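Local coordinates for protein ribose 5-phosphate isomerase, putative (Trypanosoma brucei brucei, PDB 6FXS) that probably interconverts ribose 5-phosphate and ribulose 5-phosphate as a type B sugar-phosphate isomerase of the LacAB/RpiB family, at residues A119-D124 / Q149-G154; I105-C110 / A125-L130; I27-I32 / I56-L61; R42-A47 / E142-F147; R23-G28 / E49-V54. All coordinates share one frame; numbering follows the deposited sequence.

How the contacts relate
All five contacts belong to one alpha/beta fold built on a parallel sheet with strand order 51-55, 23-29, 84-89, 127-131, 107-109. Contacts 5 and 2 are the strand pairs at the two ends of that sheet, with centres about 15 Å apart. Contact 3 continues contact 5 past the strand ends and shares I27 and G28 with it. Contact 4 packs helix 37-46 on helix 137-149 across one face of the sheet. It touches contacts 1, 2, 3 and 5. Contact 1 ties the end of helix 113-121 to the loop before helix 156-169, about 27 Å from contact 3 between centres. Along the chain contact 5 closes before contact 2 opens, and contact 4 spans contact 2, so the contacts join both sheet edges to the helices.

Contact 1 (A119-D124 / Q149-G154); sequences ARQHND and QTPYSG
R120 and T150 meet because the arginine chain folds over. Its CG stands beside the backbone N (chi1 -69°), and further bends at chi2 and chi3 turn the guanidinium back to the T150 carbonyl. Y152 has CG anti to its own N (chi1 178°), which lays the ring against D124. R120 grips T150 O side-on with two nitrogens. NE lies 2.9 Å from T150 O and nearly in line with the C=O bond. NH2 is 3.0 Å from T150 O and meets a lone pair of that oxygen, in the carbonyl plane. Both bonds are bent at the hydrogen, and the oxygen sits somewhat out of the guanidinium plane. The third nitrogen, NH1, forms a salt bridge with D124 OD1 at 2.9 Å and also bonds A125 O.

The D124 carboxylate is stacked on one face of the Y152 ring, offset toward its rim, the planes 23° apart. D124 CB comes to 3.5 Å from Y152 CD1. The ring edge faces R120 O and H122 O. Y152 CA-H also points at R120 O, 3.3 Å from CA to O. On the backbone, S153 N gives a straight bond of 3.0 Å to Q121 O. The CG2 methyl of T150 packs on R120 CB, while its OG1 bonds T146 O.

Y152 OH bonds T159 OG1 of helix 156-169, and S153 OG bonds E155 just before that helix. With all three of its nitrogens engaged, the R120 guanidinium is fixed in rotation. It joins the turn after helix 113-121 to the loop after helix 137-149, and D124 probably balances its charge.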
# COMPACT_ATOMS: atom_id res chain seq x y z
N ALA B 119 11.29 -9.40 4.37
CA ALA B 119 12.60 -9.11 3.75
C ALA B 119 13.70 -9.66 4.66
O ALA B 119 14.73 -10.17 4.20
CB ALA B 119 12.82 -7.63 3.60
N ARG B 120 13.50 -9.49 5.95
CA ARG B 120 14.47 -10.00 6.94
C ARG B 120 14.36 -11.51 7.20
O ARG B 120 15.36 -12.26 7.16
CB ARG B 120 14.27 -9.22 8.24
CG ARG B 120 14.71 -7.73 8.14
CD ARG B 120 16.17 -7.46 7.95
NE ARG B 120 16.91 -8.11 8.99
CZ ARG B 120 17.81 -9.04 8.88
NH1 ARG B 120 18.38 -9.37 7.71
NH2 ARG B 120 18.20 -9.63 10.02
N GLN B 121 13.16 -11.92 7.51
CA GLN B 121 12.89 -13.32 7.91
C GLN B 121 13.20 -14.33 6.83
O GLN B 121 13.79 -15.38 7.09
CB GLN B 121 11.43 -13.47 8.33
CG GLN B 121 11.11 -12.94 9.70
CD GLN B 121 11.30 -14.04 10.74
OE1 GLN B 121 12.27 -14.03 11.60
NE2 GLN B 121 10.43 -15.04 10.65
N HIS B 122 12.83 -14.01 5.59
CA HIS B 122 13.09 -14.88 4.45
C HIS B 122 14.30 -14.53 3.61
O HIS B 122 14.97 -15.47 3.09
CB HIS B 122 11.84 -14.95 3.51
CG HIS B 122 10.72 -15.77 4.08
ND1 HIS B 122 9.57 -16.09 3.37
CD2 HIS B 122 10.61 -16.41 5.28
CE1 HIS B 122 8.78 -16.83 4.13
NE2 HIS B 122 9.39 -17.05 5.29
N ASN B 123 14.49 -13.27 3.31
CA ASN B 123 15.56 -12.88 2.35
C ASN B 123 16.87 -12.47 3.06
O ASN B 123 17.87 -12.16 2.37
CB ASN B 123 15.05 -11.78 1.40
CG ASN B 123 13.71 -12.16 0.74
OD1 ASN B 123 12.66 -11.62 1.10
ND2 ASN B 123 13.75 -13.12 -0.15
N ASP B 124 16.85 -12.44 4.41
CA ASP B 124 17.96 -11.90 5.23
C ASP B 124 18.50 -10.62 4.58
O ASP B 124 19.69 -10.48 4.34
CB ASP B 124 19.07 -12.91 5.32
CG ASP B 124 20.10 -12.59 6.44
OD1 ASP B 124 19.88 -11.81 7.36
OD2 ASP B 124 21.14 -13.23 6.36
N GLN B 149 15.13 -4.47 13.62
CA GLN B 149 14.88 -5.30 14.79
C GLN B 149 14.57 -6.76 14.46
O GLN B 149 14.71 -7.66 15.33
CB GLN B 149 13.74 -4.74 15.62
CG GLN B 149 14.09 -3.49 16.38
CD GLN B 149 12.88 -2.98 17.11
OE1 GLN B 149 11.80 -3.60 17.11
NE2 GLN B 149 13.01 -1.83 17.66
N THR B 150 14.19 -7.02 13.21
CA THR B 150 13.78 -8.37 12.83
C THR B 150 14.95 -9.23 12.43
O THR B 150 15.74 -8.86 11.54
CB THR B 150 12.68 -8.31 11.73
OG1 THR B 150 11.53 -7.52 12.18
CG2 THR B 150 12.24 -9.69 11.34
N PRO B 151 15.03 -10.44 13.01
CA PRO B 151 16.11 -11.38 12.65
C PRO B 151 15.72 -12.24 11.41
O PRO B 151 14.53 -12.28 11.03
CB PRO B 151 16.22 -12.29 13.91
CG PRO B 151 14.75 -12.35 14.37
CD PRO B 151 14.26 -10.91 14.18
N TYR B 152 16.72 -12.85 10.79
CA TYR B 152 16.56 -13.86 9.79
C TYR B 152 15.94 -15.10 10.45
O TYR B 152 16.24 -15.39 11.59
CB TYR B 152 17.92 -14.23 9.20
CG TYR B 152 17.89 -15.34 8.16
CD1 TYR B 152 17.05 -15.27 7.02
CD2 TYR B 152 18.77 -16.40 8.25
CE1 TYR B 152 17.06 -16.24 6.06
CE2 TYR B 152 18.76 -17.41 7.30
CZ TYR B 152 17.92 -17.32 6.16
OH TYR B 152 18.00 -18.36 5.18
N SER B 153 14.98 -15.77 9.79
CA SER B 153 14.32 -16.95 10.43
C SER B 153 15.25 -18.16 10.71
O SER B 153 14.96 -18.95 11.59
CB SER B 153 13.07 -17.42 9.66
OG SER B 153 13.55 -18.21 8.58
N GLY B 154 16.34 -18.27 9.99
CA GLY B 154 17.30 -19.38 10.19
C GLY B 154 16.91 -20.64 9.40
O GLY B 154 17.66 -21.62 9.42

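Contact 2 (I105-C110 / A125-L130); sequences IRAALC and ANVVCL
A107, A108 and L109 pair with V127, V128 and C129 as neighbouring parallel strands, their axes 4.5 Å apart and 29° from parallel. The ladder alternates as parallel sheets do. A108 N bonds V127 O at 2.8 Å, C129 N bonds A108 O at 2.8 Å, and C110 N bonds C129 O at 3.1 Å. The C129 N-H reaches A108 O from above the carbonyl plane.

At the N-terminal end the N126 side chain takes a place in the ladder. Its CG sits between the backbone N and the carbonyl carbon (chi1 53°), which turns OD1 back to R106 N at 2.9 Å. That bond is nearly straight, 169° at the hydrogen. N126 N returns a bond to R106 O, and ND2 bonds G104 O. N126 ND2 also lies over one face of the R106 guanidinium, off toward its rim; R106 NH2 bonds D124 O.

The other side chains are apolar or cysteines, with alanines at the closest pairs. A107 CB meets V127 CB at 3.8 Å, with C129 SG on the same face. On the other face A108 CB meets A125 CB at 3.8 Å, and C110 SG lies against V128 CG2.

The two strands and helix 113-121 between them form a right-handed beta-alpha-beta crossover; the helix packs on A108, C110 and A125. Helix 93-100 lies against A107, L109 and C129. F147 of helix 137-149 packs on V128, and strand 84-89 continues the sheet beyond strand 127-131.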
# COMPACT_ATOMS: atom_id res chain seq x y z
N ILE B 105 24.96 -8.35 -1.78
CA ILE B 105 23.86 -7.51 -1.35
C ILE B 105 22.46 -8.18 -1.68
O ILE B 105 22.28 -8.74 -2.72
CB ILE B 105 23.92 -6.11 -1.94
CG1 ILE B 105 25.16 -5.37 -1.41
CG2 ILE B 105 22.66 -5.28 -1.68
CD1 ILE B 105 25.38 -5.41 0.08
N ARG B 106 21.57 -8.01 -0.76
CA ARG B 106 20.17 -8.43 -0.80
C ARG B 106 19.38 -7.23 -0.36
O ARG B 106 19.10 -7.05 0.80
CB ARG B 106 19.96 -9.63 0.12
CG ARG B 106 20.69 -10.89 -0.37
CD ARG B 106 20.48 -12.08 0.56
NE ARG B 106 20.86 -11.78 1.93
CZ ARG B 106 22.10 -11.83 2.44
NH1 ARG B 106 23.17 -12.13 1.70
NH2 ARG B 106 22.27 -11.47 3.68
N ALA B 107 19.00 -6.41 -1.33
CA ALA B 107 18.35 -5.15 -1.09
C ALA B 107 16.85 -5.32 -1.36
O ALA B 107 16.44 -5.67 -2.50
CB ALA B 107 18.96 -4.04 -1.98
N ALA B 108 16.08 -4.99 -0.32
CA ALA B 108 14.66 -5.15 -0.31
C ALA B 108 13.92 -3.79 -0.34
O ALA B 108 14.01 -3.01 0.58
CB ALA B 108 14.22 -5.90 0.92
N LEU B 109 13.11 -3.61 -1.37
CA LEU B 109 12.11 -2.51 -1.41
C LEU B 109 10.97 -2.86 -0.50
O LEU B 109 10.29 -3.86 -0.75
CB LEU B 109 11.61 -2.28 -2.86
CG LEU B 109 10.96 -0.86 -2.93
CD1 LEU B 109 10.96 -0.50 -4.36
CD2 LEU B 109 9.50 -0.90 -2.41
N CYS B 110 10.76 -2.09 0.57
CA CYS B 110 9.69 -2.33 1.54
C CYS B 110 8.77 -1.15 1.61
O CYS B 110 9.22 0.01 1.54
CB CYS B 110 10.28 -2.62 2.95
SG CYS B 110 11.34 -4.09 2.97
N ALA B 125 17.60 -9.76 4.21
CA ALA B 125 17.94 -8.58 3.47
C ALA B 125 18.92 -7.71 4.36
O ALA B 125 18.69 -7.53 5.57
CB ALA B 125 16.71 -7.79 3.08
N ASN B 126 19.96 -7.21 3.70
CA ASN B 126 20.97 -6.34 4.34
C ASN B 126 20.89 -4.83 3.94
O ASN B 126 21.63 -4.02 4.49
CB ASN B 126 22.39 -6.97 4.22
CG ASN B 126 22.80 -7.33 2.84
OD1 ASN B 126 22.20 -6.86 1.82
ND2 ASN B 126 23.86 -8.13 2.73
N VAL B 127 20.04 -4.47 2.96
CA VAL B 127 19.75 -3.12 2.58
C VAL B 127 18.20 -3.01 2.39
O VAL B 127 17.59 -3.89 1.77
CB VAL B 127 20.46 -2.73 1.26
CG1 VAL B 127 20.11 -1.32 0.82
CG2 VAL B 127 21.98 -2.91 1.39
N VAL B 128 17.58 -2.03 3.03
CA VAL B 128 16.16 -1.70 2.83
C VAL B 128 16.06 -0.46 1.92
O VAL B 128 16.77 0.54 2.14
CB VAL B 128 15.41 -1.51 4.15
CG1 VAL B 128 15.98 -0.37 4.98
CG2 VAL B 128 13.93 -1.31 3.89
N CYS B 129 15.19 -0.51 0.91
CA CYS B 129 15.05 0.62 -0.00
C CYS B 129 13.65 1.16 0.15
O CYS B 129 12.64 0.37 0.32
CB CYS B 129 15.29 0.15 -1.43
SG CYS B 129 16.90 -0.60 -1.72
N LEU B 130 13.57 2.49 0.21
CA LEU B 130 12.36 3.23 0.59
C LEU B 130 12.05 4.35 -0.38
O LEU B 130 12.99 4.92 -1.01
CB LEU B 130 12.57 3.84 1.95
CG LEU B 130 12.97 2.81 3.03
CD1 LEU B 130 13.32 3.60 4.27
CD2 LEU B 130 11.81 1.91 3.31

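Contact 3 (I27-I32 / I56-L61); sequences IGADHI and IGPHSL. With SO4 (sulfate ion), chain E.
I27 to H31 and I56 to L61 form a backbone contact between two strand ends and the loops that follow them, where parallel strands 23-29 and 51-55 pass into loops at the C-terminal edge of the sheet. The backbones hold it. I56 N bonds I27 O at 2.8 Å, almost straight and nearly in line with the carbonyl. A29 N bonds G57 O at 3.0 Å, in the carbonyl plane.

I56 has CG1 between its N and carbonyl carbon (chi1 57°). This brings CD1 over the backbone of G28, 3.8 Å from its CA, where glycine offers no side chain. P58 follows a cis peptide bond. Its CD rests 3.3 Å from A29 O and 4.0 Å from A29 CB, and its CG faces the carbonyl carbon of D30. Further on, H31 CB lies 3.8 Å from L61 O.

The imidazole of H31 points away from L61 toward a sulfate ion, probably from the crystallisation liquor. H31 NE2 bonds sulfate O2 at 2.7 Å, with the oxygen at the ring edge. R63 of a neighbouring subunit bonds the same ion. The histidine and the arginine thus gather an anion where two subunits meet, and this is consistent with a site suited to a phosphate group.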
# COMPACT_ATOMS: atom_id res chain seq x y z
N ILE B 27 23.40 4.95 5.54
CA ILE B 27 22.22 5.57 4.99
C ILE B 27 22.61 6.46 3.80
O ILE B 27 23.58 7.28 3.87
CB ILE B 27 21.47 6.43 6.02
CG1 ILE B 27 21.19 5.65 7.26
CG2 ILE B 27 20.19 6.97 5.45
CD1 ILE B 27 20.86 6.53 8.45
N GLY B 28 21.93 6.25 2.68
CA GLY B 28 22.13 7.03 1.47
C GLY B 28 20.82 7.48 0.90
O GLY B 28 19.76 6.81 1.09
N ALA B 29 20.86 8.61 0.18
CA ALA B 29 19.72 9.12 -0.51
C ALA B 29 20.06 9.64 -1.89
O ALA B 29 21.21 9.55 -2.34
CB ALA B 29 18.99 10.16 0.32
N ASP B 30 19.05 10.16 -2.58
CA ASP B 30 19.34 11.13 -3.64
C ASP B 30 18.74 12.45 -3.23
O ASP B 30 18.35 12.66 -2.08
CB ASP B 30 18.95 10.60 -5.02
CG ASP B 30 17.41 10.50 -5.24
OD1 ASP B 30 16.60 10.78 -4.35
OD2 ASP B 30 17.06 10.17 -6.38
N HIS B 31 18.65 13.37 -4.17
CA HIS B 31 18.02 14.67 -3.86
C HIS B 31 16.56 14.65 -3.50
O HIS B 31 16.08 15.55 -2.80
CB HIS B 31 18.25 15.65 -5.02
CG HIS B 31 17.75 15.18 -6.33
ND1 HIS B 31 18.42 14.25 -7.11
CD2 HIS B 31 16.68 15.57 -7.04
CE1 HIS B 31 17.77 14.08 -8.23
NE2 HIS B 31 16.68 14.83 -8.19
N ILE B 32 15.87 13.63 -4.00
CA ILE B 32 14.46 13.43 -3.70
C ILE B 32 14.30 12.93 -2.26
O ILE B 32 13.38 13.35 -1.54
CB ILE B 32 13.79 12.49 -4.78
CG1 ILE B 32 13.93 13.09 -6.21
CG2 ILE B 32 12.32 12.22 -4.48
CD1 ILE B 32 13.37 14.52 -6.35
N ILE B 56 25.73 8.94 4.48
CA ILE B 56 26.83 9.15 3.59
C ILE B 56 26.51 10.14 2.48
O ILE B 56 27.30 10.28 1.57
CB ILE B 56 27.46 7.86 2.97
CG1 ILE B 56 26.44 7.00 2.21
CG2 ILE B 56 28.18 6.99 4.00
CD1 ILE B 56 25.85 7.59 0.97
N GLY B 57 25.35 10.77 2.52
CA GLY B 57 25.04 11.85 1.57
C GLY B 57 23.79 11.53 0.70
O GLY B 57 23.22 10.42 0.84
N PRO B 58 23.33 12.48 -0.14
CA PRO B 58 23.96 13.80 -0.28
C PRO B 58 23.67 14.78 0.86
O PRO B 58 22.77 14.60 1.72
CB PRO B 58 23.41 14.32 -1.62
CG PRO B 58 22.01 13.70 -1.70
CD PRO B 58 22.03 12.44 -0.87
N HIS B 59 24.49 15.83 0.92
CA HIS B 59 24.38 16.73 2.04
C HIS B 59 23.72 18.04 1.67
O HIS B 59 23.66 18.96 2.51
CB HIS B 59 25.76 16.91 2.63
CG HIS B 59 26.40 15.63 3.01
ND1 HIS B 59 25.99 14.87 4.08
CD2 HIS B 59 27.45 14.97 2.47
CE1 HIS B 59 26.76 13.82 4.19
NE2 HIS B 59 27.65 13.84 3.23
N SER B 60 23.22 18.13 0.43
CA SER B 60 22.45 19.30 -0.03
C SER B 60 21.29 18.88 -0.97
O SER B 60 21.15 17.68 -1.30
CB SER B 60 23.37 20.33 -0.72
OG SER B 60 23.53 20.01 -2.07
N LEU B 61 20.48 19.88 -1.35
CA LEU B 61 19.39 19.74 -2.35
C LEU B 61 19.84 19.62 -3.79
O LEU B 61 19.01 19.38 -4.64
CB LEU B 61 18.38 20.89 -2.26
CG LEU B 61 17.21 20.68 -1.30
CD1 LEU B 61 16.39 21.96 -1.27
CD2 LEU B 61 16.34 19.47 -1.70
S SO4 E . 15.28 14.61 -11.38
O1 SO4 E . 14.61 15.58 -12.30
O2 SO4 E . 14.67 14.61 -10.02
O3 SO4 E . 15.20 13.27 -11.95
O4 SO4 E . 16.75 14.98 -11.35

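Contact 4 (R42-A47 / E142-F147); sequences RYVREA and EIIMTF
M145 reaches from helix 137-149 across to the last turn of helix 37-46. From CB the chain turns to CG, which sits beside the backbone N (chi1 -65°), 3.9 Å from Y43 O and 4.1 Å from A47 CB. The next bond is extended, which carries SD alongside E46 CB, 4.2 Å from it. A bend at chi3 (66°) then sets the CE methyl against E46 O, 3.4 Å away. A47 CB in turn rests 4.0 Å from M145 CA, and this small side chain lets the helices come close there.

I144 makes the second bridge. Its CG2 methyl touches V44 CG2 at 4.0 Å and also Y43 CB. Its CD1 meets the ring edge of Y43 at CD2, 4.1 Å away. Both Y43 and V44 cross I144 at about a right angle. The helix segments run 8.6 Å apart at an angle of 41°.

The meeting side chains are apolar at their points of touch, and the M145 chain also rests on the backbone carbonyls of Y43 and E46. Polar ties flank the seam: E46 forms a salt bridge with R141, and A47 O bonds Q149 NE2. V44 and I144 also rest on I86 of strand 84-89. The contact is thus an apolar seam between two helices on one side of the sheet, with one salt bridge beside it.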
# COMPACT_ATOMS: atom_id res chain seq x y z
N ARG B 42 17.01 9.61 12.65
CA ARG B 42 16.29 9.52 13.92
C ARG B 42 15.49 8.23 14.08
O ARG B 42 15.48 7.62 15.17
CB ARG B 42 15.34 10.70 14.06
CG ARG B 42 14.62 10.82 15.37
CD ARG B 42 13.47 11.85 15.34
NE ARG B 42 13.79 12.91 14.37
CZ ARG B 42 13.01 13.34 13.38
NH1 ARG B 42 11.77 12.87 13.20
NH2 ARG B 42 13.48 14.30 12.56
N TYR B 43 14.88 7.76 12.99
CA TYR B 43 14.19 6.46 13.08
C TYR B 43 15.18 5.33 13.36
O TYR B 43 14.87 4.44 14.13
CB TYR B 43 13.39 6.17 11.82
CG TYR B 43 12.37 7.22 11.43
CD1 TYR B 43 11.76 8.07 12.34
CD2 TYR B 43 12.02 7.35 10.12
CE1 TYR B 43 10.87 9.07 11.94
CE2 TYR B 43 11.11 8.29 9.69
CZ TYR B 43 10.51 9.14 10.59
OH TYR B 43 9.62 10.03 10.02
N VAL B 44 16.38 5.38 12.78
CA VAL B 44 17.38 4.38 13.08
C VAL B 44 17.77 4.34 14.58
O VAL B 44 17.90 3.28 15.13
CB VAL B 44 18.67 4.59 12.24
CG1 VAL B 44 19.76 3.63 12.74
CG2 VAL B 44 18.41 4.40 10.73
N ARG B 45 17.93 5.51 15.21
CA ARG B 45 18.33 5.59 16.63
C ARG B 45 17.14 5.13 17.48
O ARG B 45 17.31 4.45 18.48
CB ARG B 45 18.73 7.05 17.04
CG ARG B 45 19.90 7.59 16.25
CD ARG B 45 20.53 8.83 16.91
NE ARG B 45 21.96 8.58 16.89
CZ ARG B 45 22.61 7.80 17.77
NH1 ARG B 45 21.97 7.22 18.81
NH2 ARG B 45 23.93 7.61 17.63
N GLU B 46 15.92 5.43 17.05
CA GLU B 46 14.77 4.84 17.77
C GLU B 46 14.63 3.34 17.70
O GLU B 46 14.00 2.75 18.57
CB GLU B 46 13.51 5.44 17.26
CG GLU B 46 13.32 6.88 17.59
CD GLU B 46 11.89 7.24 17.20
OE1 GLU B 46 10.94 6.96 18.00
OE2 GLU B 46 11.70 7.71 16.06
N ALA B 47 15.22 2.68 16.70
CA ALA B 47 15.11 1.25 16.59
C ALA B 47 15.86 0.56 17.74
O ALA B 47 15.57 -0.57 18.03
CB ALA B 47 15.66 0.74 15.27
N GLU B 142 8.09 2.93 10.78
CA GLU B 142 7.75 1.51 11.11
C GLU B 142 8.63 0.54 10.38
O GLU B 142 9.13 -0.46 10.97
CB GLU B 142 6.25 1.22 10.83
CG GLU B 142 5.75 -0.15 11.20
CD GLU B 142 4.35 -0.35 10.66
OE1 GLU B 142 4.00 -0.12 9.49
OE2 GLU B 142 3.56 -0.66 11.44
N ILE B 143 8.80 0.76 9.10
CA ILE B 143 9.57 -0.14 8.26
C ILE B 143 11.04 -0.20 8.78
O ILE B 143 11.61 -1.28 8.91
CB ILE B 143 9.58 0.31 6.75
CG1 ILE B 143 8.19 0.11 6.05
CG2 ILE B 143 10.70 -0.40 5.97
CD1 ILE B 143 7.97 1.01 4.82
N ILE B 144 11.65 0.95 9.02
CA ILE B 144 13.05 1.02 9.45
C ILE B 144 13.26 0.30 10.78
O ILE B 144 14.13 -0.59 10.93
CB ILE B 144 13.54 2.49 9.45
CG1 ILE B 144 13.81 2.93 8.02
CG2 ILE B 144 14.80 2.65 10.31
CD1 ILE B 144 13.77 4.42 7.82
N MET B 145 12.38 0.57 11.71
CA MET B 145 12.47 -0.07 13.03
C MET B 145 12.32 -1.57 12.90
O MET B 145 13.05 -2.35 13.57
CB MET B 145 11.48 0.53 14.04
CG MET B 145 11.83 2.01 14.32
SD MET B 145 10.72 2.85 15.47
CE MET B 145 11.03 1.95 17.01
N THR B 146 11.35 -1.98 12.07
CA THR B 146 11.05 -3.39 11.90
C THR B 146 12.24 -4.06 11.19
O THR B 146 12.69 -5.14 11.55
CB THR B 146 9.72 -3.58 11.09
OG1 THR B 146 8.69 -2.93 11.80
CG2 THR B 146 9.34 -5.02 10.92
N PHE B 147 12.72 -3.42 10.13
CA PHE B 147 13.81 -3.99 9.37
C PHE B 147 15.04 -4.24 10.29
O PHE B 147 15.76 -5.23 10.18
CB PHE B 147 14.15 -3.08 8.20
CG PHE B 147 15.03 -3.69 7.18
CD1 PHE B 147 14.50 -4.51 6.18
CD2 PHE B 147 16.39 -3.51 7.22
CE1 PHE B 147 15.28 -5.01 5.18
CE2 PHE B 147 17.22 -4.07 6.23
CZ PHE B 147 16.68 -4.82 5.22

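Contact 5 (R23-G28 / E49-V54); sequences RKVAIG and EEFEPV
F51 holds its ring beside the chain of R23, with CG of E50 over the centre of one face, 3.8 Å above the plane. R23 CB and V25 CG2 come to the ring obliquely, 3.8 and 4.0 Å from F51 CD1. The R23 guanidinium is turned steeply to the ring, 73° between planes. Its NH1 lies 4.0 Å from F51 CE1. The two side chains run alongside each other and point the same way. Bends at chi2 (-81°) and chi3 fold the arginine over, and this keeps its head near the ring. E50 CG also meets R23 CG, but the charged ends of these two residues stay apart.

On the sheet face that carries R23, V25 and F51, I27 CD1 packs on P53 CB at 3.7 Å, the two side chains side by side. K24, E52, A26 and V54 occupy the other face, where contacts between the side chains are looser.

The backbones are parallel strands, 28° apart in direction. Five bonds link them in alternation. R23 N bonds E50 O at 2.8 Å, E52 N bonds R23 O, and V25 N bonds E52 O. V54 N then bonds V25 O at 2.8 Å, and I27 N bonds V54 O at 2.9 Å. P53 has no amide hydrogen, and the ladder does not use its nitrogen.

This pair closes the beta-alpha-beta unit through helix 37-46, which lies over I27, F51 and P53. L148 of helix 137-149 packs on V25 and F51. A salt bridge from R45 to E52 ties the helix to strand 51-55, one of the two edge strands of the sheet within this chain, while strand 84-89 flanks strand 23-29 on its other side.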
# COMPACT_ATOMS: atom_id res chain seq x y z
N ARG B 23 25.64 -2.02 15.68
CA ARG B 23 25.36 -2.30 14.29
C ARG B 23 25.44 -0.96 13.56
O ARG B 23 24.67 -0.05 13.89
CB ARG B 23 24.00 -2.98 14.15
CG ARG B 23 23.66 -4.04 15.22
CD ARG B 23 24.25 -5.45 15.07
NE ARG B 23 24.37 -6.00 13.70
CZ ARG B 23 23.40 -6.08 12.78
NH1 ARG B 23 22.16 -5.60 12.98
NH2 ARG B 23 23.68 -6.62 11.58
N LYS B 24 26.36 -0.84 12.59
CA LYS B 24 26.45 0.35 11.79
C LYS B 24 25.46 0.28 10.61
O LYS B 24 25.47 -0.69 9.87
CB LYS B 24 27.82 0.51 11.13
CG LYS B 24 28.98 0.68 12.06
CD LYS B 24 30.09 1.46 11.36
CE LYS B 24 31.45 0.96 11.79
NZ LYS B 24 32.48 2.05 11.75
N VAL B 25 24.74 1.36 10.41
CA VAL B 25 23.65 1.44 9.44
C VAL B 25 24.02 2.53 8.50
O VAL B 25 23.94 3.69 8.86
CB VAL B 25 22.31 1.71 10.14
CG1 VAL B 25 21.20 1.81 9.13
CG2 VAL B 25 22.01 0.70 11.23
N ALA B 26 24.54 2.19 7.33
CA ALA B 26 24.88 3.19 6.35
C ALA B 26 23.57 3.64 5.67
O ALA B 26 22.74 2.78 5.31
CB ALA B 26 25.86 2.62 5.32
N ILE B 27 23.40 4.95 5.54
CA ILE B 27 22.22 5.57 4.99
C ILE B 27 22.61 6.46 3.80
O ILE B 27 23.58 7.28 3.87
CB ILE B 27 21.47 6.43 6.02
CG1 ILE B 27 21.19 5.65 7.26
CG2 ILE B 27 20.19 6.97 5.45
CD1 ILE B 27 20.86 6.53 8.45
N GLY B 28 21.93 6.25 2.68
CA GLY B 28 22.13 7.03 1.47
C GLY B 28 20.82 7.48 0.90
O GLY B 28 19.76 6.81 1.09
N GLU B 49 19.44 1.29 20.91
CA GLU B 49 20.75 1.86 21.24
C GLU B 49 21.92 1.26 20.52
O GLU B 49 22.83 1.95 20.23
CB GLU B 49 21.00 1.77 22.74
CG GLU B 49 20.17 2.80 23.50
CD GLU B 49 21.02 3.59 24.50
OE1 GLU B 49 21.58 2.95 25.43
OE2 GLU B 49 21.12 4.83 24.33
N GLU B 50 21.86 -0.02 20.17
CA GLU B 50 22.94 -0.64 19.37
C GLU B 50 23.16 -0.05 17.93
O GLU B 50 24.24 -0.25 17.34
CB GLU B 50 22.75 -2.16 19.32
CG GLU B 50 21.64 -2.71 18.41
CD GLU B 50 20.28 -2.80 19.07
OE1 GLU B 50 19.88 -1.88 19.84
OE2 GLU B 50 19.63 -3.83 18.85
N PHE B 51 22.17 0.67 17.37
CA PHE B 51 22.26 1.15 15.98
C PHE B 51 22.96 2.46 15.85
O PHE B 51 22.56 3.45 16.43
CB PHE B 51 20.87 1.18 15.28
CG PHE B 51 20.22 -0.15 15.29
CD1 PHE B 51 20.74 -1.16 14.53
CD2 PHE B 51 19.16 -0.43 16.11
CE1 PHE B 51 20.24 -2.45 14.61
CE2 PHE B 51 18.59 -1.70 16.17
CZ PHE B 51 19.15 -2.73 15.43
N GLU B 52 23.99 2.49 15.02
CA GLU B 52 24.72 3.73 14.76
C GLU B 52 24.52 4.14 13.31
O GLU B 52 25.10 3.52 12.39
CB GLU B 52 26.22 3.58 15.07
CG GLU B 52 27.06 4.88 14.98
CD GLU B 52 26.68 6.02 15.98
OE1 GLU B 52 26.41 5.69 17.16
OE2 GLU B 52 26.68 7.26 15.60
N PRO B 53 23.73 5.20 13.07
CA PRO B 53 23.57 5.65 11.70
C PRO B 53 24.79 6.29 11.13
O PRO B 53 25.38 7.15 11.80
CB PRO B 53 22.44 6.68 11.81
CG PRO B 53 22.48 7.18 13.23
CD PRO B 53 23.05 6.07 14.04
N VAL B 54 25.14 5.96 9.90
CA VAL B 54 26.18 6.64 9.19
C VAL B 54 25.60 7.17 7.88
O VAL B 54 25.53 6.43 6.84
CB VAL B 54 27.36 5.66 8.89
CG1 VAL B 54 28.52 6.37 8.29
CG2 VAL B 54 27.76 4.82 10.11